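GCN5-related N-acetyltransferase (Kribbella flavida, PDB 4H89) probably transfers an acyl group, most likely acetyl from acetyl-CoA as is usual in the GNAT family, to an acceptor that has not been identified. Local coordinates at residues Ala90-Met95 / Gln111-Trp116; Leu140-Gly145 / His167-Pro172. All blocks are in the same frame, centred on the assembly; numbering follows the deposited sequence. Where two conformers were deposited one is given.

Contact 1 (Ala90-Met95 / Gln111-Trp116); sequences ASASFM and QDMIDW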
ATOM      1  N   ALA A  90      12.538  -0.389   0.645  1.00 11.90           N
ATOM      2  CA  ALA A  90      12.068  -0.180   2.010  1.00 12.08           C
ATOM      3  C   ALA A  90      11.002   0.898   2.026  1.00 12.39           C
ATOM      4  O   ALA A  90      10.850   1.665   1.091  1.00 12.74           O
ATOM      5  CB  ALA A  90      13.250   0.306   2.845  1.00 13.13           C
ATOM      6  N   SER A  91      10.268   0.939   3.133  1.00 13.02           N
ATOM      7  CA  SER A  91       9.417   2.095   3.445  1.00 13.93           C
ATOM      8  C   SER A  91       9.472   2.330   4.921  1.00 12.96           C
ATOM      9  O   SER A  91      10.123   1.597   5.672  1.00 13.16           O
ATOM     10  CB  SER A  91       8.009   1.801   2.982  1.00 16.27           C
ATOM     11  OG  SER A  91       7.160   2.957   3.100  1.00 16.30           O
ATOM     12  N   ALA A  92       8.826   3.402   5.346  1.00 13.19           N
ATOM     13  CA  ALA A  92       8.833   3.771   6.726  1.00 13.69           C
ATOM     14  C   ALA A  92       7.699   4.729   6.998  1.00 14.06           C
ATOM     15  O   ALA A  92       7.153   5.367   6.097  1.00 16.23           O
ATOM     16  CB  ALA A  92      10.160   4.440   7.087  1.00 14.59           C
ATOM     17  N   SER A  93       7.365   4.820   8.277  1.00 14.29           N
ATOM     18  CA  SER A  93       6.439   5.791   8.833  1.00 16.48           C
ATOM     19  C   SER A  93       7.054   6.464  10.052  1.00 14.12           C
ATOM     20  O   SER A  93       7.873   5.874  10.726  1.00 14.72           O
ATOM     21  CB  SER A  93       5.140   5.078   9.269  1.00 20.26           C
ATOM     22  OG  SER A  93       4.516   4.424   8.182  1.00 29.38           O
ATOM     23  N   PHE A  94       6.622   7.710  10.291  1.00 15.35           N
ATOM     24  CA  PHE A  94       7.179   8.550  11.342  1.00 15.69           C
ATOM     25  C   PHE A  94       6.091   9.205  12.156  1.00 17.63           C
ATOM     26  O   PHE A  94       5.082   9.653  11.596  1.00 21.32           O
ATOM     27  CB  PHE A  94       8.066   9.663  10.729  1.00 16.80           C
ATOM     28  CG  PHE A  94       9.162   9.110   9.879  1.00 15.13           C
ATOM     29  CD1 PHE A  94      10.367   8.749  10.440  1.00 16.27           C
ATOM     30  CD2 PHE A  94       8.975   8.865   8.528  1.00 16.84           C
ATOM     31  CE1 PHE A  94      11.358   8.146   9.674  1.00 16.50           C
ATOM     32  CE2 PHE A  94       9.965   8.262   7.767  1.00 18.43           C
ATOM     33  CZ  PHE A  94      11.169   7.941   8.321  1.00 18.00           C
HETATM   34  N   MSE A  95       6.328   9.281  13.463  1.00 15.96           N
HETATM   35  CA  MSE A  95       5.451  10.050  14.357  1.00 18.65           C
HETATM   36  C   MSE A  95       6.307  10.822  15.285  1.00 18.19           C
HETATM   37  O   MSE A  95       7.167  10.299  15.943  1.00 22.89           O
HETATM   38  CB  MSE A  95       4.574   9.130  15.176  1.00 22.13           C
HETATM   39  CG  MSE A  95       3.780   8.267  14.220  1.00 27.35           C
HETATM   40 SE   MSE A  95       2.404   7.377  15.247  0.90 37.86          SE
HETATM   41  CE  MSE A  95       0.958   7.616  13.958  1.00 52.24           C
ATOM     42  N   GLN A 111      16.883  10.236   8.951  1.00 13.55           N
ATOM     43  CA  GLN A 111      18.273   9.956   8.626  1.00 13.54           C
ATOM     44  C   GLN A 111      18.703   8.595   9.167  1.00 13.82           C
ATOM     45  O   GLN A 111      19.389   7.829   8.505  1.00 14.14           O
ATOM     46  CB  GLN A 111      19.197  11.042   9.146  1.00 15.09           C
ATOM     47  CG  GLN A 111      20.650  10.846   8.725  1.00 17.46           C
ATOM     48  CD  GLN A 111      20.813  10.910   7.210  1.00 16.97           C
ATOM     49  OE1 GLN A 111      20.401  11.877   6.614  1.00 21.92           O
ATOM     50  NE2 GLN A 111      21.276   9.833   6.591  1.00 19.41           N
ATOM     51  N   ASP A 112      18.317   8.305  10.398  1.00 13.39           N
ATOM     52  CA  ASP A 112      18.620   7.012  10.995  1.00 12.44           C
ATOM     53  C   ASP A 112      18.003   5.877  10.155  1.00 13.53           C
ATOM     54  O   ASP A 112      18.626   4.840   9.940  1.00 13.58           O
ATOM     55  CB  ASP A 112      18.128   6.945  12.447  1.00 13.61           C
ATOM     56  CG  ASP A 112      18.365   5.586  13.048  1.00 15.33           C
ATOM     57  OD1 ASP A 112      19.492   5.320  13.540  1.00 21.00           O
ATOM     58  OD2 ASP A 112      17.409   4.800  12.982  1.00 17.21           O
HETATM   59  N   MSE A 113      16.781   6.078   9.683  1.00 12.91           N
HETATM   60  CA  MSE A 113      16.113   5.093   8.834  1.00 12.27           C
HETATM   61  C   MSE A 113      16.861   4.901   7.498  1.00 13.41           C
HETATM   62  O   MSE A 113      17.043   3.750   7.053  1.00 13.49           O
HETATM   63  CB  MSE A 113      14.653   5.542   8.632  1.00 13.79           C
HETATM   64  CG  MSE A 113      13.802   4.606   7.782  1.00 13.20           C
HETATM   65 SE   MSE A 113      13.934   4.914   5.906  0.95 16.86          SE
HETATM   66  CE  MSE A 113      13.614   3.177   5.410  1.00 19.04           C
ATOM     67  N   ILE A 114      17.327   5.978   6.902  1.00 12.84           N
ATOM     68  CA  ILE A 114      18.073   5.880   5.647  1.00 12.63           C
ATOM     69  C   ILE A 114      19.362   5.118   5.886  1.00 13.89           C
ATOM     70  O   ILE A 114      19.735   4.259   5.064  1.00 14.44           O
ATOM     71  CB  ILE A 114      18.405   7.315   5.120  1.00 13.39           C
ATOM     72  CG1 ILE A 114      17.146   7.992   4.604  1.00 14.18           C
ATOM     73  CG2 ILE A 114      19.486   7.281   4.026  1.00 14.19           C
ATOM     74  CD1 ILE A 114      17.241   9.499   4.402  1.00 15.53           C
ATOM     75  N   ASP A 115      20.042   5.399   6.984  1.00 14.65           N
ATOM     76  CA  ASP A 115      21.296   4.696   7.313  1.00 15.41           C
ATOM     77  C   ASP A 115      21.036   3.202   7.522  1.00 14.51           C
ATOM     78  O   ASP A 115      21.779   2.328   7.005  1.00 15.05           O
ATOM     79  CB  ASP A 115      21.985   5.286   8.535  1.00 15.96           C
ATOM     80  CG  ASP A 115      22.440   6.735   8.348  1.00 21.77           C
ATOM     81  OD1 ASP A 115      22.406   7.252   7.224  1.00 24.28           O
ATOM     82  OD2 ASP A 115      22.784   7.341   9.374  1.00 28.28           O
ATOM     83  N   TRP A 116      19.953   2.884   8.213  1.00 13.47           N
ATOM     84  CA  TRP A 116      19.561   1.497   8.420  1.00 12.85           C
ATOM     85  C   TRP A 116      19.279   0.810   7.098  1.00 13.26           C
ATOM     86  O   TRP A 116      19.744  -0.302   6.866  1.00 14.25           O
ATOM     87  CB  TRP A 116      18.314   1.451   9.336  1.00 13.50           C
ATOM     88  CG  TRP A 116      17.624   0.115   9.399  1.00 14.02           C
ATOM     89  CD1 TRP A 116      17.948  -0.922  10.227  1.00 15.88           C
ATOM     90  CD2 TRP A 116      16.529  -0.322   8.601  1.00 14.39           C
ATOM     91  NE1 TRP A 116      17.104  -1.981  10.000  1.00 16.37           N
ATOM     92  CE2 TRP A 116      16.241  -1.660   8.990  1.00 15.06           C
ATOM     93  CE3 TRP A 116      15.759   0.264   7.599  1.00 15.78           C
ATOM     94  CZ2 TRP A 116      15.172  -2.388   8.451  1.00 15.65           C
ATOM     95  CZ3 TRP A 116      14.717  -0.477   7.009  1.00 15.83           C
ATOM     96  CH2 TRP A 116      14.434  -1.786   7.449  1.00 17.08           C
TER
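The selenomethionine side chain of M113 lies over the small residues A90 and A92 of the strand and has the largest share of the area buried here. Its CG stands anti to the backbone N (chi1 -179°), which sends the chain from the helix down to the sheet; the bend at chi2 (-86°) then lays the outer half along the strand. M113 CG rests 3.7 Å from A92 CB, the SE atom passes the same methyl, and the terminal CE reaches back to 3.9 Å from A90 CB, also touching the carbonyl O of S91. A long, unbranched, flexible chain suits this place because it can fill the gap between two backbones whose axes approach to 9.9 Å, while the alanines, both pointing toward the helix, give it a shallow floor. F94 closes one end: CG lies beside the backbone N, and the ring presents its CZ edge to M113 CB at 4.2 Å. At the other end W116, one helical turn after M113, brings CZ3 obliquely to A90 CB, a looser touch at 4.5 Å; its indole also meets the ring of F122. Between the alanines, S91 faces away from the helix, and its OG is hydrogen-bonded to the carbonyl O of Q126 on the neighbouring strand. On the helix side I125 of that strand continues the apolar surface under M113. Strand and helix run nearly antiparallel, at 159°, as expected for the first strand and the connecting helix of a beta-alpha-beta unit, here 89-96, 105-119 and 124-131 in the GNAT fold.

Contact 2 (Leu140-Gly145 / His167-Pro172); sequences LWQSLG and HVMHRP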
ATOM      1  N   LEU A 140      11.025  18.296   4.237  1.00 15.90           N
ATOM      2  CA  LEU A 140      12.033  17.585   5.004  1.00 14.99           C
ATOM      3  C   LEU A 140      12.499  16.364   4.216  1.00 15.14           C
ATOM      4  O   LEU A 140      13.690  16.157   4.047  1.00 15.43           O
ATOM      5  CB  LEU A 140      11.464  17.149   6.372  1.00 16.61           C
ATOM      6  CG  LEU A 140      12.345  16.194   7.203  1.00 18.67           C
ATOM      7  CD1 LEU A 140      13.668  16.836   7.529  1.00 22.21           C
ATOM      8  CD2 LEU A 140      11.632  15.746   8.473  1.00 23.21           C
ATOM      9  N   TRP A 141      11.560  15.609   3.661  1.00 15.17           N
ATOM     10  CA  TRP A 141      11.940  14.429   2.902  1.00 15.11           C
ATOM     11  C   TRP A 141      12.745  14.833   1.657  1.00 14.74           C
ATOM     12  O   TRP A 141      13.734  14.177   1.325  1.00 15.05           O
ATOM     13  CB  TRP A 141      10.742  13.602   2.488  1.00 16.57           C
ATOM     14  CG  TRP A 141       9.793  13.172   3.513  1.00 21.22           C
ATOM     15  CD1 TRP A 141       8.417  12.950   3.316  1.00 23.34           C
ATOM     16  CD2 TRP A 141      10.037  12.913   4.848  1.00 21.08           C
ATOM     17  NE1 TRP A 141       7.842  12.560   4.438  1.00 25.27           N
ATOM     18  CE2 TRP A 141       8.802  12.498   5.412  1.00 21.66           C
ATOM     19  CE3 TRP A 141      11.154  12.944   5.650  1.00 20.64           C
ATOM     20  CZ2 TRP A 141       8.654  12.186   6.744  1.00 28.00           C
ATOM     21  CZ3 TRP A 141      11.013  12.658   6.981  1.00 26.57           C
ATOM     22  CH2 TRP A 141       9.779  12.256   7.528  1.00 29.70           C
ATOM     23  N   GLN A 142      12.335  15.890   0.963  1.00 14.81           N
ATOM     24  CA  GLN A 142      13.127  16.401  -0.166  1.00 13.18           C
ATOM     25  C   GLN A 142      14.546  16.749   0.273  1.00 14.22           C
ATOM     26  O   GLN A 142      15.510  16.477  -0.463  1.00 16.50           O
ATOM     27  CB  GLN A 142      12.428  17.597  -0.824  1.00 16.43           C
ATOM     28  CG  GLN A 142      11.190  17.169  -1.594  1.00 16.86           C
ATOM     29  CD  GLN A 142      10.380  18.323  -2.110  1.00 17.33           C
ATOM     30  OE1 GLN A 142      10.218  19.341  -1.420  1.00 20.70           O
ATOM     31  NE2 GLN A 142       9.806  18.157  -3.278  1.00 20.76           N
ATOM     32  N   SER A 143      14.688  17.379   1.438  1.00 15.27           N
ATOM     33  CA  SER A 143      16.014  17.756   1.936  1.00 16.86           C
ATOM     34  C   SER A 143      16.899  16.547   2.238  1.00 16.46           C
ATOM     35  O   SER A 143      18.122  16.680   2.292  1.00 18.94           O
ATOM     36  CB  SER A 143      15.914  18.652   3.175  1.00 18.52           C
ATOM     37  OG  SER A 143      15.662  17.923   4.366  1.00 20.03           O
ATOM     38  N   LEU A 144      16.268  15.380   2.390  1.00 14.36           N
ATOM     39  CA  LEU A 144      16.950  14.127   2.670  1.00 15.10           C
ATOM     40  C   LEU A 144      17.023  13.251   1.452  1.00 15.33           C
ATOM     41  O   LEU A 144      17.326  12.072   1.569  1.00 17.09           O
ATOM     42  CB  LEU A 144      16.274  13.398   3.817  1.00 16.15           C
ATOM     43  CG  LEU A 144      16.442  14.103   5.163  1.00 16.60           C
ATOM     44  CD1 LEU A 144      15.529  13.438   6.181  1.00 19.74           C
ATOM     45  CD2 LEU A 144      17.889  14.140   5.605  1.00 22.84           C
ATOM     46  N   GLY A 145      16.721  13.799   0.280  1.00 14.63           N
ATOM     47  CA  GLY A 145      16.958  13.109  -0.970  1.00 14.99           C
ATOM     48  C   GLY A 145      15.771  12.467  -1.648  1.00 15.46           C
ATOM     49  O   GLY A 145      15.918  11.898  -2.715  1.00 15.96           O
ATOM     50  N   HIS A 167       1.165  12.313  -2.522  1.00 12.30           N
ATOM     51  CA  HIS A 167       2.379  12.103  -3.266  1.00 12.96           C
ATOM     52  C   HIS A 167       2.857  10.674  -3.031  1.00 13.96           C
ATOM     53  O   HIS A 167       2.772  10.167  -1.901  1.00 15.40           O
ATOM     54  CB  HIS A 167       3.494  12.985  -2.754  1.00 13.97           C
ATOM     55  CG  HIS A 167       3.308  14.445  -2.881  1.00 14.21           C
ATOM     56  ND1 HIS A 167       2.903  15.119  -4.001  1.00 15.98           N
ATOM     57  CD2 HIS A 167       3.590  15.376  -1.947  1.00 15.41           C
ATOM     58  CE1 HIS A 167       2.937  16.419  -3.733  1.00 16.77           C
ATOM     59  NE2 HIS A 167       3.344  16.589  -2.492  1.00 17.55           N
ATOM     60  N   VAL A 168       3.471  10.097  -4.061  1.00 12.66           N
ATOM     61  CA  VAL A 168       4.328   8.937  -3.895  1.00 13.21           C
ATOM     62  C   VAL A 168       5.747   9.481  -3.968  1.00 13.08           C
ATOM     63  O   VAL A 168       6.056  10.203  -4.899  1.00 14.72           O
ATOM     64  CB  VAL A 168       4.090   7.930  -5.040  1.00 15.38           C
ATOM     65  CG1 VAL A 168       5.045   6.734  -4.891  1.00 15.84           C
ATOM     66  CG2 VAL A 168       2.619   7.499  -5.013  1.00 19.42           C
HETATM   67  N   MSE A 169       6.578   9.184  -2.979  1.00 12.91           N
HETATM   68  CA  MSE A 169       7.922   9.712  -2.905  1.00 13.59           C
HETATM   69  C   MSE A 169       8.927   8.568  -2.889  1.00 13.98           C
HETATM   70  O   MSE A 169       8.629   7.467  -2.436  1.00 14.65           O
HETATM   71  CB  MSE A 169       8.150  10.584  -1.707  1.00 13.12           C
HETATM   72  CG  MSE A 169       7.147  11.741  -1.678  1.00 15.20           C
HETATM   73 SE   MSE A 169       7.494  13.146  -0.388  0.90 17.31          SE
HETATM   74  CE  MSE A 169       9.006  14.084  -1.151  1.00 17.93           C
ATOM     75  N   HIS A 170      10.123   8.833  -3.396  1.00 12.75           N
ATOM     76  CA  HIS A 170      11.122   7.793  -3.592  1.00 13.13           C
ATOM     77  C   HIS A 170      12.514   8.352  -3.472  1.00 12.73           C
ATOM     78  O   HIS A 170      12.777   9.501  -3.825  1.00 13.17           O
ATOM     79  CB  HIS A 170      10.925   7.217  -4.982  1.00 14.57           C
ATOM     80  CG  HIS A 170      11.962   6.221  -5.410  1.00 16.00           C
ATOM     81  ND1 HIS A 170      13.066   6.597  -6.130  1.00 17.75           N
ATOM     82  CD2 HIS A 170      12.058   4.873  -5.249  1.00 17.24           C
ATOM     83  CE1 HIS A 170      13.789   5.536  -6.408  1.00 17.65           C
ATOM     84  NE2 HIS A 170      13.186   4.481  -5.909  1.00 17.07           N
ATOM     85  N   ARG A 171      13.426   7.528  -2.959  0.50 12.20           N
ATOM     86  CA  ARG A 171      14.858   7.865  -2.842  0.50 13.98           C
ATOM     87  C   ARG A 171      15.630   6.599  -3.211  0.50 13.66           C
ATOM     88  O   ARG A 171      15.340   5.549  -2.636  0.50 14.36           O
ATOM     89  CB  ARG A 171      15.143   8.197  -1.368  0.50 17.24           C
ATOM     90  CG  ARG A 171      16.517   8.742  -1.089  0.50 15.72           C
ATOM     91  CD  ARG A 171      16.757   8.776   0.396  0.50 15.75           C
ATOM     92  NE  ARG A 171      17.858   9.646   0.786  0.50 16.26           N
ATOM     93  CZ  ARG A 171      19.135   9.349   0.649  0.50 15.83           C
ATOM     94  NH1 ARG A 171      19.541   8.241   0.039  0.50 18.32           N
ATOM     95  NH2 ARG A 171      20.017  10.180   1.128  0.50 16.49           N
ATOM     96  N   PRO A 172      16.621   6.667  -4.147  1.00 14.09           N
ATOM     97  CA  PRO A 172      17.526   5.547  -4.316  1.00 13.41           C
ATOM     98  C   PRO A 172      18.502   5.429  -3.154  1.00 13.64           C
ATOM     99  O   PRO A 172      18.765   6.410  -2.460  1.00 14.30           O
ATOM    100  CB  PRO A 172      18.281   5.872  -5.612  1.00 16.89           C
ATOM    101  CG  PRO A 172      18.332   7.366  -5.601  1.00 19.43           C
ATOM    102  CD  PRO A 172      16.985   7.797  -5.018  1.00 16.35           C
TER
HETATM  103  O   HOH W   1      15.377  10.809  -5.308  1.00 24.85           O
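A Schellman motif ends helix 135-143, and the side chains of strand 164-172 meet it in two ways: M169 crosses the side chains of the last helical turn, while R171 stretches out to the carbonyl just beyond it. The indole of W141 and the chain of M169, a selenomethionine, cross at about a right angle. M169 CG lies beside its backbone N, the chain runs straight through chi2 and turns at chi3 (73°), so that SE arrives in the plane of the indole, 3.8 Å from W141 CD1. This edge-on Met-aromatic contact sets the polarisable selenium beside the CD1 edge of the ring, where the C-H is probably slightly positive, and the ring also meets F127. Past the turn, M169 CE packs 3.8 Å from Q142 CG; Q142 offers its aliphatic CG to this contact, while the rest of its chain runs on extended. G145 takes the C-prime position with positive phi (102°), a conformation that suits glycine because a CB would press against the preceding carbonyl and would also clash with R171 NE. Instead the guanidinium comes obliquely past G145 CA, and R171 CG lies 3.6 Å from G145 O. A water donates to G145 O and to H170 O, joining two carbonyls that cannot bond each other directly. R171 has CG anti to the backbone N and stays extended to NE. A long chain with donors at its end suits this span to a main-chain acceptor at the end of the helix. R171 NE gives its hydrogen to L144 O in the planes of both carbonyl and guanidinium, at 2.6 Å and nearly straight (170°).

Overall arrangement
Contact 1 closes before contact 2 opens along the chain, and their centres lie about 11 Å apart. Both set a helix against the same mixed sheet, in which strand 124-131 stands between strand 89-96 of contact 1 and strand 164-172 of contact 2. Helices 105-119 and 135-143 are neighbours, and the two contacts touch: F94 meets W141, Q111 packs on L144, and I114 CD1 lies against both L144 O and R171 NE. The helix-covered layer is therefore continuous from the buried middle of the chain to its partly exposed flank. Within segment 167-172, V168 and H170 pack on V152 of the second subunit, so this part of the fold also reaches the dimer interface.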